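Local coordinates for predicted component of a thermophile-specific DNA repair system, contains a RAMP domain (Methanopyrus kandleri, PDB 4N0L), which probably binds crRNA as the Csm3 subunit of a type III-A CRISPR effector, a RAMP-superfamily protein with an RRM-like core and a bound zinc ion, at residues 5-16 / 221-232; 268-276 / 329-337. All coordinates share one frame; numbering follows the deposited sequence.

Interaction 1 (5-16 / 221-232); sequences GGTITLVGEIRL and GSRFGLEVVYRV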
loop_
_atom_site.group_PDB
_atom_site.type_symbol
_atom_site.label_atom_id
_atom_site.label_comp_id
_atom_site.label_asym_id
_atom_site.label_seq_id
_atom_site.Cartn_x
_atom_site.Cartn_y
_atom_site.Cartn_z
ATOM N N GLY A 5 -4.223 -18.846 4.232
ATOM C CA GLY A 5 -3.584 -18.217 3.095
ATOM C C GLY A 5 -4.595 -17.727 2.080
ATOM O O GLY A 5 -5.743 -17.450 2.418
ATOM N N GLY A 6 -4.165 -17.622 0.829
ATOM C CA GLY A 6 -5.004 -17.079 -0.221
ATOM C C GLY A 6 -4.995 -15.562 -0.204
ATOM O O GLY A 6 -4.138 -14.950 0.435
ATOM N N THR A 7 -5.962 -14.946 -0.879
ATOM C CA THR A 7 -5.865 -13.521 -1.179
ATOM C C THR A 7 -7.174 -12.739 -1.118
ATOM O O THR A 7 -8.262 -13.286 -1.296
ATOM C CB THR A 7 -5.279 -13.299 -2.589
ATOM O OG1 THR A 7 -6.062 -14.024 -3.545
ATOM C CG2 THR A 7 -3.837 -13.776 -2.671
ATOM N N ILE A 8 -7.041 -11.440 -0.866
ATOM C CA ILE A 8 -8.127 -10.489 -1.063
ATOM C C ILE A 8 -7.662 -9.465 -2.086
ATOM O O ILE A 8 -6.637 -8.813 -1.892
ATOM C CB ILE A 8 -8.525 -9.759 0.227
ATOM C CG1 ILE A 8 -9.071 -10.735 1.267
ATOM C CG2 ILE A 8 -9.559 -8.682 -0.075
ATOM C CD1 ILE A 8 -9.260 -10.106 2.627
ATOM N N THR A 9 -8.410 -9.326 -3.175
ATOM C CA THR A 9 -8.013 -8.422 -4.249
ATOM C C THR A 9 -8.928 -7.210 -4.368
ATOM O O THR A 9 -10.131 -7.346 -4.595
ATOM C CB THR A 9 -7.986 -9.143 -5.602
ATOM O OG1 THR A 9 -7.070 -10.244 -5.540
ATOM C CG2 THR A 9 -7.548 -8.191 -6.701
ATOM N N LEU A 10 -8.346 -6.024 -4.216
ATOM C CA LEU A 10 -9.069 -4.780 -4.450
ATOM C C LEU A 10 -9.095 -4.504 -5.944
ATOM O O LEU A 10 -8.049 -4.499 -6.593
ATOM C CB LEU A 10 -8.425 -3.601 -3.703
ATOM C CG LEU A 10 -8.461 -3.485 -2.170
ATOM C CD1 LEU A 10 -7.882 -4.702 -1.453
ATOM C CD2 LEU A 10 -7.748 -2.213 -1.721
ATOM N N VAL A 11 -10.289 -4.287 -6.491
ATOM C CA VAL A 11 -10.436 -4.019 -7.917
ATOM C C VAL A 11 -11.212 -2.732 -8.167
ATOM O O VAL A 11 -12.295 -2.524 -7.616
ATOM C CB VAL A 11 -11.148 -5.178 -8.645
ATOM C CG1 VAL A 11 -11.249 -4.894 -10.143
ATOM C CG2 VAL A 11 -10.431 -6.497 -8.391
ATOM N N GLY A 12 -10.646 -1.872 -9.004
ATOM C CA GLY A 12 -11.271 -0.614 -9.361
ATOM C C GLY A 12 -10.344 0.180 -10.254
ATOM O O GLY A 12 -9.663 -0.391 -11.105
ATOM N N GLU A 13 -10.270 1.489 -10.038
ATOM C CA GLU A 13 -9.367 2.311 -10.831
ATOM C C GLU A 13 -8.928 3.570 -10.095
ATOM O O GLU A 13 -9.538 3.986 -9.106
ATOM C CB GLU A 13 -10.019 2.695 -12.165
ATOM C CG GLU A 13 -11.216 3.625 -12.038
ATOM C CD GLU A 13 -11.838 3.985 -13.381
ATOM O OE1 GLU A 13 -12.701 4.887 -13.406
ATOM O OE2 GLU A 13 -11.474 3.365 -14.404
ATOM N N ILE A 14 -7.839 4.155 -10.578
ATOM C CA ILE A 14 -7.343 5.416 -10.057
ATOM C C ILE A 14 -7.772 6.555 -10.974
ATOM O O ILE A 14 -7.472 6.537 -12.166
ATOM C CB ILE A 14 -5.808 5.422 -9.935
ATOM C CG1 ILE A 14 -5.328 4.245 -9.083
ATOM C CG2 ILE A 14 -5.322 6.756 -9.376
ATOM C CD1 ILE A 14 -3.834 4.016 -9.161
ATOM N N ARG A 15 -8.484 7.533 -10.428
ATOM C CA ARG A 15 -8.806 8.736 -11.185
ATOM C C ARG A 15 -7.937 9.898 -10.730
ATOM O O ARG A 15 -7.813 10.152 -9.534
ATOM C CB ARG A 15 -10.280 9.113 -11.040
ATOM C CG ARG A 15 -10.644 10.359 -11.841
ATOM C CD ARG A 15 -12.083 10.790 -11.637
ATOM N NE ARG A 15 -12.360 12.036 -12.344
ATOM C CZ ARG A 15 -12.195 13.245 -11.818
ATOM N NH1 ARG A 15 -11.761 13.374 -10.572
ATOM N NH2 ARG A 15 -12.467 14.326 -12.537
ATOM N N LEU A 16 -7.318 10.589 -11.682
ATOM C CA LEU A 16 -6.562 11.795 -11.365
ATOM C C LEU A 16 -7.485 13.001 -11.223
ATOM O O LEU A 16 -8.257 13.306 -12.130
ATOM C CB LEU A 16 -5.508 12.072 -12.439
ATOM C CG LEU A 16 -4.329 11.100 -12.506
ATOM C CD1 LEU A 16 -3.813 10.998 -13.925
ATOM C CD2 LEU A 16 -3.218 11.537 -11.563
ATOM N N GLY A 221 -8.747 13.724 -14.963
ATOM C CA GLY A 221 -9.849 12.830 -15.264
ATOM C C GLY A 221 -9.396 11.503 -15.844
ATOM O O GLY A 221 -10.204 10.591 -16.034
ATOM N N SER A 222 -8.101 11.396 -16.127
ATOM C CA SER A 222 -7.524 10.152 -16.631
ATOM C C SER A 222 -7.695 9.034 -15.614
ATOM O O SER A 222 -7.728 9.276 -14.407
ATOM C CB SER A 222 -6.043 10.333 -16.960
ATOM O OG SER A 222 -5.866 11.290 -17.989
ATOM N N ARG A 223 -7.799 7.806 -16.105
ATOM C CA ARG A 223 -8.100 6.688 -15.228
ATOM C C ARG A 223 -7.177 5.507 -15.491
ATOM O O ARG A 223 -6.957 5.111 -16.637
ATOM C CB ARG A 223 -9.566 6.288 -15.386
ATOM C CG ARG A 223 -10.526 7.355 -14.870
ATOM C CD ARG A 223 -11.915 7.190 -15.446
ATOM N NE ARG A 223 -12.751 8.364 -15.211
ATOM C CZ ARG A 223 -13.714 8.428 -14.298
ATOM N NH1 ARG A 223 -13.968 7.380 -13.527
ATOM N NH2 ARG A 223 -14.427 9.539 -14.160
ATOM N N PHE A 224 -6.625 4.963 -14.413
ATOM C CA PHE A 224 -5.692 3.852 -14.498
ATOM C C PHE A 224 -6.228 2.668 -13.710
ATOM O O PHE A 224 -6.768 2.836 -12.618
ATOM C CB PHE A 224 -4.306 4.270 -13.989
ATOM C CG PHE A 224 -3.693 5.407 -14.767
ATOM C CD1 PHE A 224 -4.101 6.718 -14.554
ATOM C CD2 PHE A 224 -2.719 5.161 -15.722
ATOM C CE1 PHE A 224 -3.546 7.762 -15.275
ATOM C CE2 PHE A 224 -2.158 6.203 -16.446
ATOM C CZ PHE A 224 -2.574 7.505 -16.221
ATOM N N GLY A 225 -6.115 1.477 -14.290
ATOM C CA GLY A 225 -6.611 0.266 -13.662
ATOM C C GLY A 225 -6.018 0.026 -12.289
ATOM O O GLY A 225 -4.812 0.164 -12.097
ATOM N N LEU A 226 -6.874 -0.318 -11.343
ATOM C CA LEU A 226 -6.452 -0.619 -9.990
ATOM C C LEU A 226 -6.781 -2.059 -9.628
ATOM O O LEU A 226 -7.931 -2.429 -9.479
ATOM C CB LEU A 226 -7.096 0.335 -8.992
ATOM C CG LEU A 226 -6.643 0.178 -7.545
ATOM C CD1 LEU A 226 -5.176 0.536 -7.389
ATOM C CD2 LEU A 226 -7.493 1.026 -6.623
ATOM N N GLU A 227 -5.761 -2.875 -9.507
ATOM C CA GLU A 227 -5.612 -4.093 -8.761
ATOM C C GLU A 227 -4.430 -4.176 -7.540
ATOM O O GLU A 227 -3.157 -4.068 -7.519
ATOM C CB GLU A 227 -5.351 -5.171 -9.813
ATOM C CG GLU A 227 -5.673 -6.575 -9.322
ATOM C CD GLU A 227 -5.339 -7.649 -10.336
ATOM O OE1 GLU A 227 -4.616 -8.605 -9.974
ATOM O OE2 GLU A 227 -5.811 -7.548 -11.487
ATOM N N VAL A 228 -5.097 -4.403 -6.415
ATOM C CA VAL A 228 -4.233 -4.530 -5.252
ATOM C C VAL A 228 -4.489 -5.876 -4.586
ATOM O O VAL A 228 -5.618 -6.174 -4.195
ATOM C CB VAL A 228 -4.468 -3.393 -4.239
ATOM C CG1 VAL A 228 -3.451 -3.463 -3.112
ATOM C CG2 VAL A 228 -4.400 -2.040 -4.932
ATOM N N VAL A 229 -3.443 -6.688 -4.457
ATOM C CA VAL A 229 -3.588 -8.025 -3.891
ATOM C C VAL A 229 -3.019 -8.091 -2.477
ATOM O O VAL A 229 -1.840 -7.816 -2.259
ATOM C CB VAL A 229 -2.885 -9.093 -4.760
ATOM C CG1 VAL A 229 -3.155 -10.483 -4.205
ATOM C CG2 VAL A 229 -3.348 -9.001 -6.206
ATOM N N TYR A 230 -3.869 -8.450 -1.522
ATOM C CA TYR A 230 -3.445 -8.639 -0.139
ATOM C C TYR A 230 -3.396 -10.122 0.217
ATOM O O TYR A 230 -4.386 -10.837 0.063
ATOM C CB TYR A 230 -4.380 -7.894 0.819
ATOM C CG TYR A 230 -4.188 -8.255 2.278
ATOM C CD1 TYR A 230 -4.974 -9.227 2.887
ATOM C CD2 TYR A 230 -3.226 -7.616 3.050
ATOM C CE1 TYR A 230 -4.800 -9.556 4.221
ATOM C CE2 TYR A 230 -3.046 -7.938 4.381
ATOM C CZ TYR A 230 -3.836 -8.907 4.962
ATOM O OH TYR A 230 -3.657 -9.228 6.288
ATOM N N ARG A 231 -2.245 -10.579 0.700
ATOM C CA ARG A 231 -2.094 -11.975 1.096
ATOM C C ARG A 231 -2.494 -12.183 2.553
ATOM O O ARG A 231 -1.869 -11.642 3.463
ATOM C CB ARG A 231 -0.656 -12.448 0.878
ATOM C CG ARG A 231 -0.180 -12.362 -0.564
ATOM C CD ARG A 231 1.237 -12.902 -0.728
ATOM N NE ARG A 231 2.208 -12.189 0.101
ATOM C CZ ARG A 231 2.633 -12.612 1.288
ATOM N NH1 ARG A 231 2.168 -13.747 1.794
ATOM N NH2 ARG A 231 3.519 -11.901 1.973
ATOM N N VAL A 232 -3.545 -12.967 2.766
ATOM C CA VAL A 232 -3.995 -13.280 4.115
ATOM C C VAL A 232 -3.016 -14.254 4.763
ATOM O O VAL A 232 -2.830 -15.370 4.281
ATOM C CB VAL A 232 -5.413 -13.887 4.120
ATOM C CG1 VAL A 232 -5.839 -14.236 5.540
ATOM C CG2 VAL A 232 -6.404 -12.933 3.471
HETATM O O HOH W 1 -5.688 -10.763 -7.953
HETATM O O HOH W 2 -13.386 11.901 -15.225
#

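Interaction 2 (268-276 / 329-337); sequences VEFRIAALC and AYLRPEEWV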
loop_
_atom_site.group_PDB
_atom_site.type_symbol
_atom_site.label_atom_id
_atom_site.label_comp_id
_atom_site.label_asym_id
_atom_site.label_seq_id
_atom_site.Cartn_x
_atom_site.Cartn_y
_atom_site.Cartn_z
ATOM N N VAL A 268 -5.218 12.137 -6.606
ATOM C CA VAL A 268 -5.884 10.944 -7.125
ATOM C C VAL A 268 -7.049 10.470 -6.269
ATOM O O VAL A 268 -7.150 10.791 -5.085
ATOM C CB VAL A 268 -4.903 9.748 -7.271
ATOM C CG1 VAL A 268 -3.800 10.056 -8.278
ATOM C CG2 VAL A 268 -4.329 9.348 -5.912
ATOM N N GLU A 269 -7.928 9.697 -6.897
ATOM C CA GLU A 269 -9.012 9.015 -6.210
ATOM C C GLU A 269 -8.857 7.521 -6.435
ATOM O O GLU A 269 -8.649 7.083 -7.567
ATOM C CB GLU A 269 -10.372 9.467 -6.735
ATOM C CG GLU A 269 -10.677 10.944 -6.588
ATOM C CD GLU A 269 -11.883 11.358 -7.418
ATOM O OE1 GLU A 269 -12.530 10.467 -8.013
ATOM O OE2 GLU A 269 -12.182 12.569 -7.482
ATOM N N PHE A 270 -8.961 6.735 -5.372
ATOM C CA PHE A 270 -9.012 5.288 -5.528
ATOM C C PHE A 270 -10.458 4.816 -5.525
ATOM O O PHE A 270 -11.077 4.684 -4.469
ATOM C CB PHE A 270 -8.214 4.589 -4.426
ATOM C CG PHE A 270 -6.744 4.887 -4.466
ATOM C CD1 PHE A 270 -6.200 5.889 -3.678
ATOM C CD2 PHE A 270 -5.903 4.168 -5.306
ATOM C CE1 PHE A 270 -4.847 6.166 -3.719
ATOM C CE2 PHE A 270 -4.548 4.440 -5.353
ATOM C CZ PHE A 270 -4.017 5.441 -4.558
ATOM N N ARG A 271 -10.989 4.547 -6.711
ATOM C CA ARG A 271 -12.373 4.116 -6.837
ATOM C C ARG A 271 -12.406 2.597 -6.813
ATOM O O ARG A 271 -12.112 1.939 -7.810
ATOM C CB ARG A 271 -12.999 4.661 -8.122
ATOM C CG ARG A 271 -13.164 6.174 -8.121
ATOM C CD ARG A 271 -13.665 6.702 -9.455
ATOM N NE ARG A 271 -13.914 8.141 -9.399
ATOM C CZ ARG A 271 -14.876 8.767 -10.070
ATOM N NH1 ARG A 271 -15.686 8.088 -10.872
ATOM N NH2 ARG A 271 -15.022 10.081 -9.948
ATOM N N ILE A 272 -12.751 2.046 -5.657
ATOM C CA ILE A 272 -12.658 0.612 -5.431
ATOM C C ILE A 272 -14.039 -0.023 -5.506
ATOM O O ILE A 272 -14.888 0.202 -4.643
ATOM C CB ILE A 272 -12.007 0.306 -4.073
ATOM C CG1 ILE A 272 -10.617 0.943 -4.008
ATOM C CG2 ILE A 272 -11.933 -1.194 -3.843
ATOM C CD1 ILE A 272 -9.997 0.945 -2.625
ATOM N N ALA A 273 -14.255 -0.816 -6.549
ATOM C CA ALA A 273 -15.574 -1.362 -6.838
ATOM C C ALA A 273 -15.875 -2.628 -6.041
ATOM O O ALA A 273 -17.032 -2.897 -5.711
ATOM C CB ALA A 273 -15.703 -1.643 -8.326
ATOM N N ALA A 274 -14.841 -3.397 -5.716
ATOM C CA ALA A 274 -15.055 -4.671 -5.042
ATOM C C ALA A 274 -13.825 -5.199 -4.314
ATOM O O ALA A 274 -12.686 -4.925 -4.701
ATOM C CB ALA A 274 -15.539 -5.709 -6.043
ATOM N N LEU A 275 -14.075 -5.953 -3.247
ATOM C CA LEU A 275 -13.043 -6.757 -2.599
ATOM C C LEU A 275 -13.271 -8.222 -2.954
ATOM O O LEU A 275 -14.306 -8.794 -2.610
ATOM C CB LEU A 275 -13.062 -6.566 -1.081
ATOM C CG LEU A 275 -12.265 -5.420 -0.448
ATOM C CD1 LEU A 275 -12.334 -4.144 -1.277
ATOM C CD2 LEU A 275 -12.760 -5.166 0.966
ATOM N N CYS A 276 -12.298 -8.830 -3.622
ATOM C CA CYS A 276 -12.461 -10.183 -4.139
ATOM C C CYS A 276 -11.573 -11.183 -3.407
ATOM O O CYS A 276 -10.346 -11.108 -3.479
ATOM C CB CYS A 276 -12.168 -10.211 -5.639
ATOM S SG CYS A 276 -13.107 -8.992 -6.600
ATOM N N ALA A 329 -21.423 2.519 -7.098
ATOM C CA ALA A 329 -20.684 1.634 -7.988
ATOM C C ALA A 329 -19.309 1.334 -7.394
ATOM O O ALA A 329 -18.699 0.308 -7.697
ATOM C CB ALA A 329 -20.550 2.256 -9.369
ATOM N N TYR A 330 -18.842 2.235 -6.536
ATOM C CA TYR A 330 -17.543 2.103 -5.889
ATOM C C TYR A 330 -17.566 2.771 -4.520
ATOM O O TYR A 330 -18.401 3.633 -4.257
ATOM C CB TYR A 330 -16.441 2.718 -6.759
ATOM C CG TYR A 330 -16.491 4.233 -6.851
ATOM C CD1 TYR A 330 -15.876 5.033 -5.892
ATOM C CD2 TYR A 330 -17.166 4.861 -7.892
ATOM C CE1 TYR A 330 -15.928 6.415 -5.971
ATOM C CE2 TYR A 330 -17.223 6.244 -7.979
ATOM C CZ TYR A 330 -16.603 7.014 -7.016
ATOM O OH TYR A 330 -16.657 8.385 -7.102
ATOM N N LEU A 331 -16.643 2.375 -3.647
ATOM C CA LEU A 331 -16.429 3.101 -2.402
ATOM C C LEU A 331 -14.993 3.603 -2.349
ATOM O O LEU A 331 -14.075 2.950 -2.845
ATOM C CB LEU A 331 -16.738 2.225 -1.185
ATOM C CG LEU A 331 -18.181 1.740 -1.024
ATOM C CD1 LEU A 331 -18.331 0.870 0.215
ATOM C CD2 LEU A 331 -19.143 2.921 -0.973
ATOM N N ARG A 332 -14.806 4.774 -1.755
ATOM C CA ARG A 332 -13.476 5.329 -1.563
ATOM C C ARG A 332 -12.826 4.620 -0.372
ATOM O O ARG A 332 -13.537 4.032 0.445
ATOM C CB ARG A 332 -13.557 6.844 -1.352
ATOM C CG ARG A 332 -14.062 7.600 -2.578
ATOM C CD ARG A 332 -12.940 7.910 -3.561
ATOM N NE ARG A 332 -11.942 8.813 -2.998
ATOM C CZ ARG A 332 -11.994 10.139 -3.094
ATOM N NH1 ARG A 332 -11.040 10.882 -2.549
ATOM N NH2 ARG A 332 -13.000 10.720 -3.731
ATOM N N PRO A 333 -11.481 4.651 -0.280
ATOM C CA PRO A 333 -10.751 3.966 0.797
ATOM C C PRO A 333 -11.333 4.207 2.190
ATOM O O PRO A 333 -11.541 3.252 2.939
ATOM C CB PRO A 333 -9.347 4.561 0.690
ATOM C CG PRO A 333 -9.196 4.859 -0.752
ATOM C CD PRO A 333 -10.555 5.290 -1.237
ATOM N N GLU A 334 -11.611 5.464 2.514
ATOM C CA GLU A 334 -12.124 5.824 3.832
ATOM C C GLU A 334 -13.528 5.263 4.058
ATOM O O GLU A 334 -13.920 4.973 5.190
ATOM C CB GLU A 334 -12.129 7.346 3.991
ATOM C CG GLU A 334 -12.609 7.847 5.340
ATOM C CD GLU A 334 -12.759 9.356 5.374
ATOM O OE1 GLU A 334 -12.593 9.993 4.313
ATOM O OE2 GLU A 334 -13.043 9.902 6.462
ATOM N N GLU A 335 -14.278 5.089 2.976
ATOM C CA GLU A 335 -15.619 4.524 3.069
ATOM C C GLU A 335 -15.574 3.019 3.326
ATOM O O GLU A 335 -16.404 2.483 4.060
ATOM C CB GLU A 335 -16.417 4.826 1.798
ATOM C CG GLU A 335 -16.615 6.312 1.548
ATOM C CD GLU A 335 -17.465 6.592 0.326
ATOM O OE1 GLU A 335 -17.045 6.224 -0.791
ATOM O OE2 GLU A 335 -18.556 7.179 0.483
ATOM N N TRP A 336 -14.603 2.343 2.722
ATOM C CA TRP A 336 -14.388 0.924 2.988
ATOM C C TRP A 336 -14.016 0.682 4.448
ATOM O O TRP A 336 -14.439 -0.308 5.046
ATOM C CB TRP A 336 -13.307 0.354 2.069
ATOM C CG TRP A 336 -13.807 0.030 0.697
ATOM C CD1 TRP A 336 -13.601 0.751 -0.442
ATOM C CD2 TRP A 336 -14.611 -1.094 0.321
ATOM N NE1 TRP A 336 -14.218 0.141 -1.507
ATOM C CE2 TRP A 336 -14.849 -0.994 -1.064
ATOM C CE3 TRP A 336 -15.152 -2.180 1.020
ATOM C CZ2 TRP A 336 -15.601 -1.934 -1.765
ATOM C CZ3 TRP A 336 -15.900 -3.112 0.324
ATOM C CH2 TRP A 336 -16.118 -2.984 -1.054
ATOM N N VAL A 337 -13.214 1.583 5.009
ATOM C CA VAL A 337 -12.805 1.487 6.406
ATOM C C VAL A 337 -14.017 1.480 7.329
ATOM O O VAL A 337 -14.156 0.606 8.184
ATOM C CB VAL A 337 -11.882 2.654 6.813
ATOM C CG1 VAL A 337 -11.678 2.674 8.320
ATOM C CG2 VAL A 337 -10.549 2.545 6.106
HETATM O O HOH W 3 -12.776 13.082 -4.854
HETATM O O HOH W 4 -14.378 9.888 -6.337
#

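Interaction 1 (5-16 / 221-232)
Strands 7-16 and 223-231, neighbours in the antiparallel sheet of the RRM-like fold, run at 145°, joined by paired backbone hydrogen bonds from Ile8-Tyr230 through Ile14-Phe224, with Leu16 N and Val232 N bonding beyond them to Ser222 O and Gly6 O. At Gly12 the bonding is skewed: Leu226 N meets Gly12 O from well above the carbonyl plane, and Leu226 CB rests 3.4 Å from that same oxygen. Arg223 shares a face with Thr7, Thr9, Val11 and Arg15, and the end of Glu13 reaches across to it: CG stands between backbone N and carbonyl carbon (chi1 67°), and the extended chain brings OE1 to Arg223 NH1 at 2.8 Å in a salt bridge. OE1 lies in the guanidinium plane, although carboxylate and guanidinium are turned 53° apart; Glu13 OE2 is held by Thr306. Arg15 CD lies over one face of the Arg223 guanidinium, toward its rim, and a water accepting from both arginines may ease their like charges. Thr7 CG2 packs on Val229 CG1 at 3.7 Å. The other face is largely apolar: Leu16 CD1 touches the Phe224 ring edge, 3.5 Å from CE1, and Tyr230 OH bonds Asp241. From helix 238-255, Leu238 covers Ile8, Tyr230 and Val232, and Met246 covers Leu10; Ile14 meets Phe270 of strand 268-278, which continues the sheet beyond 7-16.

Interaction 2 (268-276 / 329-337)
Tyr330 CG stands between its backbone N and carbonyl carbon (chi1 70°), laying the ring along the extended Arg271 side chain, whose CG sits 3.6 Å from the ring centroid in a CH-pi contact. Farther out, Tyr330 OH lies over the centre of the Arg271 guanidinium, 3.5 Å from CZ. The rotation of that group is fixed by Glu269 OE1, which accepts from both NE and NH2 in the guanidinium plane, and NH1 forms a salt bridge with Glu304. Arg332, bent at chi2 and chi3, curls back to set one guanidinium face on Glu269 CG, 3.7 Å from NH2; its NE pairs with Glu253, and a water accepts from NH2 and bonds Glu269 OE2 weakly. Ile272 O takes two donors from opposite faces of its carbonyl plane: Leu331 N at 3.0 Å and Trp336 NE1 at 3.2 Å. The indole is thereby pinned edge-on, and Leu275 CD1 stands over its six-membered ring in a CH-pi contact, 3.8 Å from the centroid. Pro333 CG packs on Phe270 CB. The C-terminal segment thus joins strand 268-278 by a single antiparallel bridge, Ile272 with Leu331, and by helix 333-338, where Glu335 OE1 accepts from the N-cap Arg332 N; Pro333 and Trp336 also touch helix 238-255.

Overall arrangement
Interactions 1 and 2 meet along strand 7-16, which pairs with 223-231 on one edge and with 268-278 on the other; their centres are about 9 Å apart. Thr9 N lies 2.6 Å from Cys276 O, and Val11 O 2.8 Å from Ala273 N, where Ala273 and Ala274 both face Val11 in a classic beta bulge. At the other end Arg15 CD packs 3.5 Å from Arg271 NH2, so the charged clusters of the two contacts adjoin. Helix 238-255 touches both through Met246, which meets Leu10 and Trp336. The zinc site of His86, Cys88, Cys115 and Cys118 lies apart: the Arg231 side chain is about 11 Å from that of Cys118.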